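Local structure of 3'-5' exonuclease crn-4 (5DK5) at residues F18-L24 against G114-C120; A143-Q147 against M266-C270; V214-C220 against P251-I257; C220-R226 against C280-Q286. The protein degrades RNA and DNA as a 3'-5' exonuclease of the DEDDh family and takes part in apoptotic DNA degradation. All blocks are in the same frame, centred on the assembly; numbering follows the deposited sequence.

Contacts 1 and 3 belong to the same mixed sheet, centres 16 Å apart. Contact 1 pairs two central parallel strands; contact 3 pairs the two strands at one edge. They touch where Phe18 and Ala117 meet Val214. Contact 2 lies between them, 12 Å from contact 1 and 9 Å from contact 3, centre to centre. Its Phe144 and Phe145 pack on Phe118, and Arg146 O lies 2.8 Å from Leu218 N. Contacts 2, 3 and 4 meet at the zinc ion, with Cys220 shared by contacts 3 and 4. Contact 1 lies near the active site: the Cys120 side chain is about 8 Å from the magnesium ion. Contacts 1 and 4 stay apart, nearest atoms about 16 Å.

Contact 1 (F18-L24 against G114-C120); sequences FDTLLIL and GKFAFVC
Two parallel strands pair here in the central sheet of the RNase H-like exonuclease fold. Residues 20-24 and 116-120 run at 34° to each other, with axes 4.5 Å apart at closest. The register is Leu21 with Ala117, Leu22 with Phe118 and Ile23 with Val119. Strand 116-120 gives and takes in turn. Leu22 N donates to Ala117 O (3.0 Å), Val119 N to Leu22 O (2.9 Å), and Leu24 N to Val119 O (2.9 Å). Ala117 N to Thr20 O is weak at 3.4 Å. Other backbone groups bond outward: Leu21 and Ile23 pair with Tyr49 and Val47 of strand 41-50, while Phe118 and Cys120 bond to Ile149. Leu22, Phe116 and Phe118 share one face. Leu22 (m, t) sets CD1 3.7 Å from Phe116 CD2 and 3.6 Å from Phe118 CE1. Leu21, Ile23, Ala117 and Val119 share the other, where helix 191-207 covers Leu21 and Ile23. The strand continues to Asp25, a magnesium ligand. Before the strand, Phe18 (chi1 m) turns its ring over Ala117. This is a CH-pi contact, with Ala117 CB 3.7 Å from the Phe18 ring centroid and 9° off its normal.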
# COMPACT_ATOMS: atom_id res chain seq x y z
N PHE B 18 35.20 -4.67 19.94
CA PHE B 18 33.94 -4.79 20.67
C PHE B 18 33.81 -6.18 21.28
O PHE B 18 34.15 -7.18 20.65
CB PHE B 18 32.75 -4.51 19.75
CG PHE B 18 32.78 -3.15 19.10
CD1 PHE B 18 32.26 -2.05 19.76
CD2 PHE B 18 33.34 -2.99 17.85
CE1 PHE B 18 32.30 -0.80 19.17
CE2 PHE B 18 33.37 -1.74 17.25
CZ PHE B 18 32.85 -0.65 17.91
N ASP B 19 33.31 -6.24 22.52
CA ASP B 19 33.05 -7.52 23.17
C ASP B 19 31.71 -8.10 22.73
O ASP B 19 31.46 -9.29 22.90
CB ASP B 19 33.08 -7.36 24.69
CG ASP B 19 34.49 -7.46 25.26
OD1 ASP B 19 35.45 -7.06 24.56
OD2 ASP B 19 34.64 -7.94 26.41
N THR B 20 30.85 -7.25 22.18
CA THR B 20 29.53 -7.66 21.73
C THR B 20 29.20 -7.06 20.36
O THR B 20 29.40 -5.87 20.12
CB THR B 20 28.43 -7.24 22.73
OG1 THR B 20 28.76 -7.73 24.03
CG2 THR B 20 27.07 -7.78 22.31
N LEU B 21 28.68 -7.91 19.47
CA LEU B 21 28.21 -7.47 18.16
C LEU B 21 26.75 -7.90 17.96
O LEU B 21 26.41 -9.07 18.09
CB LEU B 21 29.08 -8.05 17.05
CG LEU B 21 30.54 -7.59 17.01
CD1 LEU B 21 31.30 -8.33 15.93
CD2 LEU B 21 30.63 -6.08 16.79
N LEU B 22 25.91 -6.92 17.65
CA LEU B 22 24.49 -7.17 17.45
C LEU B 22 24.17 -7.19 15.96
O LEU B 22 24.20 -6.16 15.30
CB LEU B 22 23.65 -6.09 18.14
CG LEU B 22 23.87 -5.93 19.65
CD1 LEU B 22 23.00 -4.81 20.19
CD2 LEU B 22 23.60 -7.23 20.39
N ILE B 23 23.87 -8.37 15.44
CA ILE B 23 23.51 -8.50 14.03
C ILE B 23 22.08 -8.00 13.84
O ILE B 23 21.13 -8.63 14.28
CB ILE B 23 23.64 -9.95 13.54
CG1 ILE B 23 25.09 -10.42 13.60
CG2 ILE B 23 23.12 -10.09 12.11
CD1 ILE B 23 25.52 -10.97 14.95
N LEU B 24 21.95 -6.85 13.18
CA LEU B 24 20.66 -6.17 13.04
C LEU B 24 20.05 -6.36 11.66
O LEU B 24 20.77 -6.42 10.66
CB LEU B 24 20.84 -4.68 13.34
CG LEU B 24 19.63 -3.76 13.14
CD1 LEU B 24 19.65 -2.65 14.17
CD2 LEU B 24 19.63 -3.17 11.73
N GLY B 114 28.83 2.55 23.27
CA GLY B 114 30.07 2.52 22.50
C GLY B 114 30.90 1.26 22.66
O GLY B 114 31.93 1.12 22.01
N LYS B 115 30.46 0.35 23.53
CA LYS B 115 31.17 -0.91 23.75
C LYS B 115 30.52 -2.07 23.00
O LYS B 115 30.87 -3.23 23.21
CB LYS B 115 31.24 -1.21 25.25
CG LYS B 115 32.16 -0.28 26.01
CD LYS B 115 32.42 -0.75 27.42
CE LYS B 115 33.36 0.18 28.16
NZ LYS B 115 33.61 -0.25 29.56
N PHE B 116 29.57 -1.74 22.13
CA PHE B 116 28.99 -2.71 21.22
C PHE B 116 28.69 -2.01 19.90
O PHE B 116 28.56 -0.79 19.86
CB PHE B 116 27.72 -3.32 21.81
CG PHE B 116 26.56 -2.36 21.89
CD1 PHE B 116 26.42 -1.52 22.98
CD2 PHE B 116 25.62 -2.31 20.88
CE1 PHE B 116 25.36 -0.64 23.06
CE2 PHE B 116 24.55 -1.43 20.95
CZ PHE B 116 24.43 -0.59 22.04
N ALA B 117 28.59 -2.78 18.82
CA ALA B 117 28.31 -2.23 17.50
C ALA B 117 27.37 -3.14 16.72
O ALA B 117 27.38 -4.36 16.89
CB ALA B 117 29.60 -2.02 16.73
N PHE B 118 26.56 -2.53 15.86
CA PHE B 118 25.63 -3.28 15.04
C PHE B 118 26.29 -3.76 13.75
O PHE B 118 27.14 -3.07 13.19
CB PHE B 118 24.40 -2.43 14.71
CG PHE B 118 23.51 -2.17 15.89
CD1 PHE B 118 22.58 -3.12 16.29
CD2 PHE B 118 23.62 -1.00 16.62
CE1 PHE B 118 21.77 -2.89 17.38
CE2 PHE B 118 22.81 -0.77 17.71
CZ PHE B 118 21.88 -1.71 18.09
N VAL B 119 25.91 -4.95 13.31
CA VAL B 119 26.41 -5.53 12.08
C VAL B 119 25.25 -5.74 11.10
O VAL B 119 24.19 -6.24 11.48
CB VAL B 119 27.11 -6.88 12.33
CG1 VAL B 119 27.67 -7.45 11.03
CG2 VAL B 119 28.22 -6.71 13.37
N CYS B 120 25.47 -5.35 9.85
CA CYS B 120 24.46 -5.50 8.81
C CYS B 120 25.13 -6.02 7.54
O CYS B 120 26.36 -5.98 7.42
CB CYS B 120 23.75 -4.18 8.54
SG CYS B 120 22.97 -3.44 10.00

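Contact 2 (A143-Q147 against M266-C270); sequences AFFRQ and MYGVC. With ZN (zinc ion), chain I.
Tyr267 lays its ring along the Ala143-Phe144 backbone and covers the Ala143 methyl group. Its chi1 is t, which brings the ring across to 143-147. Tyr267 CZ is 3.5 Å from Ala143 CB, and Tyr267 CE2 is 3.5 Å from Phe144 N. Tyr267 OH approaches the edge of the Phe144 ring, 3.6 Å from Phe144 CD2. On the Gln147 side, OE1 of Gln147 meets the Tyr267 ring edge at CD2 (3.6 Å). Both segments are irregular. Residues 143-147 turn into strand 147-150, with a weak bond from Arg146 N to Ala143 O (3.3 Å). Residues 266-270 turn at a cis peptide between Tyr267 and Gly268, where Val269 N donates to Met266 O (2.8 Å). The closest CA pair is Ala143 and Gly268, 5.1 Å apart. No direct hydrogen bond joins the segments. A water accepts from Gln147 NE2 at 2.5 Å and donates weakly to Met266 O at 3.3 Å. Cys270 (chi1 t) binds zinc through SG at 2.3 Å, with Cys220, Cys273 and Cys280. Arg146 NH2 lies 3.5 Å from Cys270 SG and is hydrogen-bonded to Leu218 O. Its positive charge beside the cysteine ligands is electrostatically suited to a thiolate-rich zinc site.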
# COMPACT_ATOMS: atom_id res chain seq x y z
N ALA B 143 23.04 7.50 18.39
CA ALA B 143 24.47 7.47 18.16
C ALA B 143 24.96 6.09 17.72
O ALA B 143 25.93 5.98 16.98
CB ALA B 143 25.21 7.91 19.40
N PHE B 144 24.29 5.04 18.19
CA PHE B 144 24.71 3.68 17.87
C PHE B 144 24.17 3.20 16.51
O PHE B 144 24.46 2.08 16.09
CB PHE B 144 24.29 2.70 18.98
CG PHE B 144 22.86 2.84 19.42
CD1 PHE B 144 21.82 2.40 18.61
CD2 PHE B 144 22.55 3.38 20.66
CE1 PHE B 144 20.50 2.52 19.03
CE2 PHE B 144 21.24 3.50 21.08
CZ PHE B 144 20.22 3.07 20.26
N PHE B 145 23.40 4.05 15.84
CA PHE B 145 22.98 3.78 14.46
C PHE B 145 23.78 4.62 13.46
O PHE B 145 23.64 4.45 12.25
CB PHE B 145 21.48 4.07 14.28
CG PHE B 145 20.56 2.96 14.74
CD1 PHE B 145 21.05 1.76 15.24
CD2 PHE B 145 19.19 3.11 14.64
CE1 PHE B 145 20.20 0.75 15.65
CE2 PHE B 145 18.32 2.11 15.04
CZ PHE B 145 18.83 0.93 15.55
N ARG B 146 24.61 5.53 13.97
CA ARG B 146 25.41 6.40 13.11
C ARG B 146 26.85 5.89 13.00
O ARG B 146 27.71 6.53 12.38
CB ARG B 146 25.38 7.84 13.62
CG ARG B 146 24.02 8.50 13.44
CD ARG B 146 24.04 9.97 13.81
NE ARG B 146 25.04 10.72 13.05
CZ ARG B 146 25.12 12.05 13.03
NH1 ARG B 146 24.25 12.79 13.71
NH2 ARG B 146 26.07 12.64 12.31
N GLN B 147 27.11 4.74 13.62
CA GLN B 147 28.33 3.98 13.37
C GLN B 147 27.97 2.51 13.39
O GLN B 147 27.19 2.06 14.23
CB GLN B 147 29.41 4.30 14.41
CG GLN B 147 29.04 3.94 15.85
CD GLN B 147 30.24 3.95 16.78
OE1 GLN B 147 30.38 3.09 17.65
NE2 GLN B 147 31.12 4.94 16.61
N MET B 266 35.14 7.71 19.31
CA MET B 266 34.42 8.41 18.25
C MET B 266 32.92 8.36 18.51
O MET B 266 32.17 9.19 17.99
CB MET B 266 34.74 7.79 16.89
CG MET B 266 36.15 8.08 16.39
SD MET B 266 36.65 7.07 14.98
CE MET B 266 35.11 6.88 14.08
N TYR B 267 32.48 7.39 19.31
CA TYR B 267 31.09 7.34 19.74
C TYR B 267 30.89 8.37 20.85
O TYR B 267 31.66 8.36 21.80
CB TYR B 267 30.74 5.93 20.25
CG TYR B 267 29.29 5.78 20.69
CD1 TYR B 267 28.86 6.28 21.91
CD2 TYR B 267 28.37 5.15 19.88
CE1 TYR B 267 27.54 6.16 22.31
CE2 TYR B 267 27.05 5.01 20.27
CZ TYR B 267 26.64 5.52 21.48
OH TYR B 267 25.33 5.39 21.88
N GLY B 268 29.90 9.27 20.78
CA GLY B 268 28.95 9.45 19.68
C GLY B 268 29.08 10.86 19.13
O GLY B 268 28.21 11.71 19.34
N VAL B 269 30.19 11.11 18.45
CA VAL B 269 30.48 12.42 17.87
C VAL B 269 30.51 12.32 16.35
O VAL B 269 31.17 11.44 15.79
CB VAL B 269 31.83 12.97 18.36
CG1 VAL B 269 32.13 14.32 17.73
CG2 VAL B 269 31.82 13.08 19.88
N CYS B 270 29.78 13.21 15.68
CA CYS B 270 29.77 13.24 14.23
C CYS B 270 31.17 13.49 13.71
O CYS B 270 31.85 14.42 14.15
CB CYS B 270 28.81 14.31 13.71
SG CYS B 270 28.94 14.57 11.93
ZN ZN I . 27.55 16.38 11.81
O HOH W 1 30.91 7.28 15.62

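Contact 3 (V214-C220 against P251-I257); sequences VNELLTC and PLVVTTI. With ZN (zinc ion), chain I.
Residues 214-220 and 251-257 pair antiparallel at one edge of the mixed sheet of the exonuclease fold. Strands 216-219 and 253-256 have axes 4.5 Å apart at closest and run at 137°. Leu217-Thr255 and Thr219-Val253 are hydrogen-bonded pairs; Glu216-Thr256 and Leu218-Val254 are non-hydrogen-bonded. Thr255 N donates to Leu217 O (2.6 Å) and Thr219 N to Val253 O (3.0 Å); both pairs also bond in return. Ile257 N to Asn215 O, 3.2 Å, extends the ladder. Leu217, Thr219, Val253 and Thr255 share a face. Thr219 (chi1 p) and Thr255 (chi1 m) bring their hydroxyls together, OG1 to OG1, in a 2.7 Å hydrogen bond. Leu217 (m, t) packs its CG 3.9 Å from Ile257 CG2, Ile257 being t, t. On the other face Leu218 (m, t) puts CD2 3.9 Å from Val254 CG2, with Val254 in t. Glu216 (m, t) bonds through OE2 to Asn150 ND2; Asn215 (chi1 p) bonds through OD1 to Asn150 N. Leu252 (m, t) places CD2 4.2 Å from Cys220 CB. Cys220 (chi1 p), just past strand 216-219, binds zinc through SG at 2.4 Å and carries the strand end into the four-cysteine site. Asn215 and Glu216 form a classic beta bulge opposite Tyr148. Strand 216-219 lies between 147-150 and 253-256, the edge strand on this side, while Trp127 of helix 124-136 packs on Leu218 and Val254.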
# COMPACT_ATOMS: atom_id res chain seq x y z
N VAL B 214 33.94 -1.33 12.93
CA VAL B 214 33.16 -0.26 12.33
C VAL B 214 33.89 0.29 11.10
O VAL B 214 35.01 0.78 11.21
CB VAL B 214 32.91 0.89 13.34
CG1 VAL B 214 32.33 2.13 12.64
CG2 VAL B 214 31.98 0.42 14.46
N ASN B 215 33.24 0.19 9.94
CA ASN B 215 33.83 0.65 8.68
C ASN B 215 32.97 1.69 7.97
O ASN B 215 33.35 2.21 6.92
CB ASN B 215 34.08 -0.54 7.75
CG ASN B 215 32.84 -1.40 7.56
OD1 ASN B 215 31.75 -1.05 8.00
ND2 ASN B 215 33.02 -2.53 6.89
N GLU B 216 31.81 2.00 8.54
CA GLU B 216 30.92 3.02 7.99
C GLU B 216 30.36 3.91 9.09
O GLU B 216 29.98 3.43 10.16
CB GLU B 216 29.78 2.38 7.20
CG GLU B 216 30.23 1.78 5.87
CD GLU B 216 29.07 1.42 4.96
OE1 GLU B 216 27.90 1.60 5.37
OE2 GLU B 216 29.32 0.95 3.83
N LEU B 217 30.32 5.21 8.81
CA LEU B 217 29.79 6.21 9.73
C LEU B 217 28.75 7.07 9.02
O LEU B 217 28.82 7.24 7.81
CB LEU B 217 30.90 7.10 10.28
CG LEU B 217 32.16 6.41 10.82
CD1 LEU B 217 33.27 7.43 10.99
CD2 LEU B 217 31.87 5.71 12.14
N LEU B 218 27.80 7.60 9.78
CA LEU B 218 26.81 8.52 9.24
C LEU B 218 27.12 9.95 9.68
O LEU B 218 27.10 10.27 10.87
CB LEU B 218 25.40 8.13 9.69
CG LEU B 218 24.88 6.77 9.19
CD1 LEU B 218 23.41 6.62 9.57
CD2 LEU B 218 25.07 6.61 7.69
N THR B 219 27.42 10.80 8.70
CA THR B 219 27.77 12.20 8.95
C THR B 219 26.75 13.13 8.32
O THR B 219 25.95 12.72 7.49
CB THR B 219 29.17 12.53 8.39
OG1 THR B 219 29.19 12.32 6.98
CG2 THR B 219 30.23 11.66 9.05
N CYS B 220 26.80 14.40 8.71
CA CYS B 220 25.77 15.37 8.33
C CYS B 220 26.03 16.05 6.99
O CYS B 220 25.13 16.68 6.43
CB CYS B 220 25.65 16.45 9.41
SG CYS B 220 27.18 17.38 9.70
N PRO B 251 19.13 13.25 5.26
CA PRO B 251 20.11 14.22 5.78
C PRO B 251 21.50 13.65 6.03
O PRO B 251 22.49 14.32 5.73
CB PRO B 251 19.48 14.69 7.10
CG PRO B 251 18.51 13.63 7.47
CD PRO B 251 17.99 13.08 6.18
N LEU B 252 21.59 12.44 6.58
CA LEU B 252 22.88 11.84 6.91
C LEU B 252 23.40 10.97 5.77
O LEU B 252 22.65 10.22 5.14
CB LEU B 252 22.79 11.02 8.20
CG LEU B 252 22.33 11.78 9.45
CD1 LEU B 252 22.35 10.86 10.66
CD2 LEU B 252 23.18 13.01 9.70
N VAL B 253 24.70 11.08 5.52
CA VAL B 253 25.38 10.38 4.43
C VAL B 253 26.35 9.34 4.98
O VAL B 253 26.92 9.51 6.05
CB VAL B 253 26.13 11.40 3.54
CG1 VAL B 253 27.41 10.80 2.94
CG2 VAL B 253 25.22 11.92 2.44
N VAL B 254 26.52 8.25 4.23
CA VAL B 254 27.49 7.22 4.59
C VAL B 254 28.90 7.73 4.37
O VAL B 254 29.23 8.23 3.29
CB VAL B 254 27.28 5.92 3.78
CG1 VAL B 254 28.42 4.94 4.02
CG2 VAL B 254 25.95 5.28 4.14
N THR B 255 29.73 7.61 5.40
CA THR B 255 31.14 8.00 5.31
C THR B 255 32.03 6.82 5.67
O THR B 255 32.02 6.34 6.80
CB THR B 255 31.46 9.18 6.25
OG1 THR B 255 30.60 10.28 5.95
CG2 THR B 255 32.91 9.62 6.10
N THR B 256 32.78 6.36 4.69
CA THR B 256 33.75 5.29 4.90
C THR B 256 34.81 5.72 5.90
O THR B 256 35.29 6.86 5.86
CB THR B 256 34.43 4.90 3.56
OG1 THR B 256 33.66 3.88 2.92
CG2 THR B 256 35.87 4.39 3.78
N ILE B 257 35.14 4.82 6.82
CA ILE B 257 36.32 5.00 7.67
C ILE B 257 37.26 3.82 7.45
O ILE B 257 36.88 2.66 7.61
CB ILE B 257 35.96 5.14 9.16
CG1 ILE B 257 37.24 5.13 10.00
CG2 ILE B 257 35.02 4.03 9.62
CD1 ILE B 257 37.07 5.71 11.38
ZN ZN I . 27.55 16.38 11.81
O HOH W 2 37.31 0.54 9.72
O HOH W 3 22.75 16.86 6.80

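Contact 4 (C220-R226 against C280-Q286); sequences CCASWRR and CGTSHQQ. With ZN (zinc ion), chain I; IPA (isopropyl alcohol), chain N.
Gln286 has the most surface covered, followed by Cys220 and Arg225. The Gln286 side chain (chi1 m, chi2 t) reaches the backbone of Ala222. Ala222 N donates to Gln286 OE1 at 3.0 Å, and Gln286 NE2 donates to Ala222 O at 2.7 Å. The amide thus pairs with one residue much as a strand neighbour would. Arg225 (m, t, m) lies in the 3-10 segment 223-225 and turns back to the same oxygen. Arg225 NE and NH2 are each 3.0 Å from Gln286 OE1, which meets the guanidinium at its edge. Arg225 NH1 bonds to the backbone oxygens of Leu250 and Glu247, so the arginine also ties in the end of helix 239-249. Gln286 N is held by His284 ND1 at 3.1 Å. At the other end Cys220 (chi1 p) and Cys280 (chi1 t) bind zinc, each through SG at 2.4 Å. Cys220 CB is 3.6 Å from Cys280 SG. Water links Cys220 O (2.4 Å) to Gln285 N (3.0 Å). Cys270 and Cys273 complete the four-cysteine zinc site. The two loops are therefore joined by metal coordination at one end and, at the other, by an uncharged amide whose oxygen accepts three hydrogen bonds.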
# COMPACT_ATOMS: atom_id res chain seq x y z
N CYS B 220 26.80 14.40 8.71
CA CYS B 220 25.77 15.37 8.33
C CYS B 220 26.03 16.05 6.99
O CYS B 220 25.13 16.68 6.43
CB CYS B 220 25.65 16.45 9.41
SG CYS B 220 27.18 17.38 9.70
N CYS B 221 27.24 15.92 6.47
CA CYS B 221 27.63 16.66 5.27
C CYS B 221 28.66 15.92 4.42
O CYS B 221 29.46 15.13 4.94
CB CYS B 221 28.16 18.04 5.65
SG CYS B 221 28.65 19.08 4.25
N ALA B 222 28.64 16.20 3.12
CA ALA B 222 29.61 15.63 2.19
C ALA B 222 29.79 16.57 1.00
O ALA B 222 28.83 17.20 0.55
CB ALA B 222 29.17 14.26 1.73
N SER B 223 31.01 16.65 0.48
CA SER B 223 31.32 17.56 -0.61
C SER B 223 30.68 17.12 -1.93
O SER B 223 30.39 17.95 -2.79
CB SER B 223 32.83 17.68 -0.79
OG SER B 223 33.14 18.61 -1.82
N TRP B 224 30.45 15.82 -2.09
CA TRP B 224 29.92 15.30 -3.34
C TRP B 224 28.41 15.54 -3.49
O TRP B 224 27.83 15.24 -4.54
CB TRP B 224 30.22 13.80 -3.47
CG TRP B 224 29.72 12.96 -2.34
CD1 TRP B 224 30.43 12.57 -1.24
CD2 TRP B 224 28.42 12.38 -2.20
NE1 TRP B 224 29.64 11.80 -0.42
CE2 TRP B 224 28.40 11.67 -0.99
CE3 TRP B 224 27.26 12.41 -2.99
CZ2 TRP B 224 27.27 10.98 -0.54
CZ3 TRP B 224 26.14 11.72 -2.54
CH2 TRP B 224 26.16 11.02 -1.33
N ARG B 225 27.78 16.09 -2.46
CA ARG B 225 26.37 16.48 -2.53
C ARG B 225 26.22 17.97 -2.84
O ARG B 225 25.10 18.47 -2.96
CB ARG B 225 25.64 16.15 -1.23
CG ARG B 225 25.41 14.66 -1.00
CD ARG B 225 24.24 14.41 -0.05
NE ARG B 225 24.40 15.09 1.23
CZ ARG B 225 23.57 14.94 2.26
NH1 ARG B 225 22.52 14.14 2.17
NH2 ARG B 225 23.79 15.59 3.39
N ARG B 226 27.34 18.67 -2.96
CA ARG B 226 27.31 20.11 -3.17
C ARG B 226 26.77 20.47 -4.54
O ARG B 226 26.10 21.49 -4.70
CB ARG B 226 28.71 20.71 -2.98
CG ARG B 226 29.23 20.59 -1.56
CD ARG B 226 30.58 21.27 -1.37
NE ARG B 226 30.47 22.73 -1.35
CZ ARG B 226 30.89 23.55 -2.31
NH1 ARG B 226 31.48 23.09 -3.41
NH2 ARG B 226 30.73 24.86 -2.16
N CYS B 280 23.84 17.39 16.29
CA CYS B 280 23.98 17.09 14.87
C CYS B 280 22.92 16.10 14.41
O CYS B 280 22.62 15.13 15.10
CB CYS B 280 25.38 16.53 14.59
SG CYS B 280 25.58 15.83 12.94
N GLY B 281 22.34 16.37 13.24
CA GLY B 281 21.32 15.51 12.66
C GLY B 281 19.92 16.04 12.86
O GLY B 281 18.95 15.44 12.40
N THR B 282 19.80 17.17 13.55
CA THR B 282 18.50 17.79 13.79
C THR B 282 17.91 18.34 12.49
O THR B 282 16.73 18.14 12.21
CB THR B 282 18.61 18.94 14.81
OG1 THR B 282 19.07 18.42 16.07
CG2 THR B 282 17.27 19.62 15.02
N SER B 283 18.74 19.03 11.72
CA SER B 283 18.32 19.65 10.47
C SER B 283 19.18 19.19 9.30
O SER B 283 20.37 18.92 9.45
CB SER B 283 18.37 21.17 10.59
OG SER B 283 18.15 21.79 9.33
N HIS B 284 18.57 19.10 8.12
CA HIS B 284 19.28 18.74 6.90
C HIS B 284 20.22 19.88 6.50
O HIS B 284 19.80 21.03 6.36
CB HIS B 284 18.28 18.44 5.77
CG HIS B 284 18.86 17.63 4.66
ND1 HIS B 284 20.18 17.71 4.28
CD2 HIS B 284 18.28 16.71 3.84
CE1 HIS B 284 20.39 16.88 3.27
NE2 HIS B 284 19.26 16.26 2.99
N GLN B 285 21.50 19.56 6.32
CA GLN B 285 22.52 20.57 6.07
C GLN B 285 22.75 20.84 4.58
O GLN B 285 23.36 21.83 4.20
CB GLN B 285 23.84 20.15 6.72
CG GLN B 285 23.77 20.02 8.23
CD GLN B 285 23.41 21.33 8.91
OE1 GLN B 285 24.04 22.36 8.66
NE2 GLN B 285 22.39 21.30 9.76
N GLN B 286 22.25 19.93 3.74
CA GLN B 286 22.39 20.05 2.29
C GLN B 286 21.09 19.71 1.58
O GLN B 286 21.05 18.82 0.73
CB GLN B 286 23.52 19.14 1.80
CG GLN B 286 24.87 19.45 2.42
CD GLN B 286 25.95 18.49 1.97
OE1 GLN B 286 25.97 17.33 2.38
NE2 GLN B 286 26.86 18.97 1.13
ZN ZN I . 27.55 16.38 11.81
C1 IPA N . 23.15 20.97 -1.82
C2 IPA N . 22.44 21.43 -3.07
C3 IPA N . 22.25 20.27 -4.01
O2 IPA N . 23.20 22.42 -3.72
O HOH W 3 22.75 16.86 6.80